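PDB 3NUR: amidohydrolase from Staphylococcus aureus, which probably hydrolyses carbon-nitrogen bonds of linear amides, as a TIM-barrel amidohydrolase with a calcium ion bound in its metal site. Local coordinates for residues E146-I151 with E183-P188. Residues are numbered along the deposited sequence; the frame is centred on the assembly and turned at random.
Sequences EFERCI and ENLDVP
Glu148 and Leu185 bring the two backbones nearest, with CA atoms 7.3 Å apart. Residues 146-151 are helical, and 183-188 run from the last turn of helix 176-185 into the loop before strand 189-192. A Schellman motif ends that helix at Asp186, whose phi is positive (59°). In this TIM barrel the contact joins two successive outer helices, and no hydrogen bond crosses it.

Leu185 points at helix 140-152. Its CD1 lies 3.7 Å from Ile151 CG1 and 3.8 Å from Glu148 CA, so it rests on the helix backbone as well as on side chains. The same methyl sits over one face of the Phe147 ring, offset toward the rim. A chi1 of -157° places CG of Phe147 roughly opposite the backbone N and brings the ring round to Leu185 and Val187. Thr181 and Ala182, just earlier in helix 176-185, also touch the ring. Val187 points at helix 140-152, and its CG2 meets Ile151 CG1 tip to tip at 4.1 Å.

On the flank turned from Leu185, Arg149 grips Glu146 side-on. Its NE gives a nearly straight bond of 2.7 Å to Glu146 OE1, and NH1 reaches the syn lone pair of OE2. Arg149 NH2 also forms a salt bridge with Asp116, and Glu146 OE2 is hydrogen-bonded to Asn115, both on helix 104-124. Val187 CG2 approaches the Phe147 ring obliquely, 3.7 Å from its CE1.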
loop_
_atom_site.group_PDB
_atom_site.type_symbol
_atom_site.label_atom_id
_atom_site.label_comp_id
_atom_site.label_asym_id
_atom_site.label_seq_id
_atom_site.Cartn_x
_atom_site.Cartn_y
_atom_site.Cartn_z
ATOM N N GLU A 146 13.069 4.376 12.607
ATOM C CA GLU A 146 11.977 5.331 12.346
ATOM C C GLU A 146 10.617 4.629 12.378
ATOM O O GLU A 146 9.633 5.215 12.814
ATOM C CB GLU A 146 12.178 6.066 11.011
ATOM C CG GLU A 146 11.131 7.138 10.703
ATOM C CD GLU A 146 10.975 8.291 11.688
ATOM O OE1 GLU A 146 11.752 8.361 12.671
ATOM O OE2 GLU A 146 10.103 9.155 11.449
ATOM N N PHE A 147 10.576 3.376 11.934
ATOM C CA PHE A 147 9.367 2.550 11.969
ATOM C C PHE A 147 8.918 2.381 13.429
ATOM O O PHE A 147 7.746 2.599 13.748
ATOM C CB PHE A 147 9.654 1.161 11.347
ATOM C CG PHE A 147 8.484 0.367 10.797
ATOM C CD1 PHE A 147 7.170 0.755 11.053
ATOM C CD2 PHE A 147 8.700 -0.759 10.007
ATOM C CE1 PHE A 147 6.086 0.017 10.542
ATOM C CE2 PHE A 147 7.623 -1.485 9.485
ATOM C CZ PHE A 147 6.319 -1.099 9.760
ATOM N N GLU A 148 9.859 1.989 14.303
ATOM C CA GLU A 148 9.620 1.787 15.733
ATOM C C GLU A 148 9.140 3.094 16.364
ATOM O O GLU A 148 8.194 3.062 17.165
ATOM C CB GLU A 148 10.896 1.251 16.428
ATOM C CG GLU A 148 10.706 0.894 17.905
ATOM C CD GLU A 148 10.901 2.010 18.922
ATOM O OE1 GLU A 148 11.786 2.872 18.714
ATOM O OE2 GLU A 148 10.177 2.007 19.944
ATOM N N ARG A 149 9.775 4.239 15.993
ATOM C CA ARG A 149 9.407 5.562 16.514
ATOM C C ARG A 149 7.968 5.905 16.121
ATOM O O ARG A 149 7.199 6.339 16.965
ATOM C CB ARG A 149 10.377 6.652 16.030
ATOM C CG ARG A 149 10.124 8.008 16.666
ATOM C CD ARG A 149 11.053 9.066 16.133
ATOM N NE ARG A 149 10.649 9.573 14.822
ATOM C CZ ARG A 149 9.874 10.634 14.632
ATOM N NH1 ARG A 149 9.601 11.048 13.408
ATOM N NH2 ARG A 149 9.355 11.283 15.669
ATOM N N CYS A 150 7.596 5.666 14.852
ATOM C CA CYS A 150 6.248 5.938 14.359
ATOM C C CYS A 150 5.205 5.154 15.124
ATOM O O CYS A 150 4.177 5.710 15.500
ATOM C CB CYS A 150 6.164 5.653 12.862
ATOM S SG CYS A 150 6.962 6.911 11.840
ATOM N N ILE A 151 5.462 3.864 15.355
ATOM C CA ILE A 151 4.504 3.016 16.038
ATOM C C ILE A 151 4.426 3.362 17.509
ATOM O O ILE A 151 3.344 3.668 17.995
ATOM C CB ILE A 151 4.745 1.497 15.756
ATOM C CG1 ILE A 151 4.799 1.160 14.232
ATOM C CG2 ILE A 151 3.745 0.588 16.511
ATOM C CD1 ILE A 151 3.776 1.768 13.273
ATOM N N GLU A 183 6.935 -7.203 11.948
ATOM C CA GLU A 183 6.363 -8.342 12.680
ATOM C C GLU A 183 6.424 -8.115 14.202
ATOM O O GLU A 183 5.424 -8.317 14.897
ATOM C CB GLU A 183 7.038 -9.659 12.290
ATOM C CG GLU A 183 6.217 -10.863 12.744
ATOM C CD GLU A 183 6.931 -12.192 12.894
ATOM O OE1 GLU A 183 8.130 -12.199 13.253
ATOM O OE2 GLU A 183 6.274 -13.235 12.677
ATOM N N ASN A 184 7.585 -7.636 14.695
ATOM C CA ASN A 184 7.816 -7.324 16.112
ATOM C C ASN A 184 6.803 -6.302 16.621
ATOM O O ASN A 184 6.301 -6.453 17.734
ATOM C CB ASN A 184 9.237 -6.803 16.327
ATOM C CG ASN A 184 10.294 -7.884 16.461
ATOM O OD1 ASN A 184 10.004 -9.088 16.523
ATOM N ND2 ASN A 184 11.561 -7.477 16.522
ATOM N N LEU A 185 6.483 -5.285 15.797
ATOM C CA LEU A 185 5.525 -4.240 16.157
ATOM C C LEU A 185 4.062 -4.652 15.911
ATOM O O LEU A 185 3.159 -3.924 16.336
ATOM C CB LEU A 185 5.848 -2.943 15.413
ATOM C CG LEU A 185 7.205 -2.285 15.702
ATOM C CD1 LEU A 185 7.538 -1.250 14.628
ATOM C CD2 LEU A 185 7.247 -1.670 17.089
ATOM N N ASP A 186 3.832 -5.823 15.249
ATOM C CA ASP A 186 2.495 -6.356 14.918
ATOM C C ASP A 186 1.690 -5.381 14.032
ATOM O O ASP A 186 0.502 -5.115 14.264
ATOM C CB ASP A 186 1.716 -6.764 16.187
ATOM C CG ASP A 186 0.604 -7.761 15.948
ATOM O OD1 ASP A 186 0.722 -8.575 14.994
ATOM O OD2 ASP A 186 -0.359 -7.768 16.739
ATOM N N VAL A 187 2.375 -4.813 13.027
ATOM C CA VAL A 187 1.740 -3.853 12.116
ATOM C C VAL A 187 1.987 -4.276 10.657
ATOM O O VAL A 187 3.035 -4.864 10.384
ATOM C CB VAL A 187 2.174 -2.386 12.362
ATOM C CG1 VAL A 187 1.690 -1.870 13.723
ATOM C CG2 VAL A 187 3.692 -2.203 12.198
ATOM N N PRO A 188 1.077 -3.932 9.706
ATOM C CA PRO A 188 1.320 -4.320 8.307
ATOM C C PRO A 188 2.184 -3.305 7.536
ATOM O O PRO A 188 2.399 -2.166 7.966
ATOM C CB PRO A 188 -0.096 -4.363 7.724
ATOM C CG PRO A 188 -0.818 -3.258 8.452
ATOM C CD PRO A 188 -0.239 -3.255 9.853
#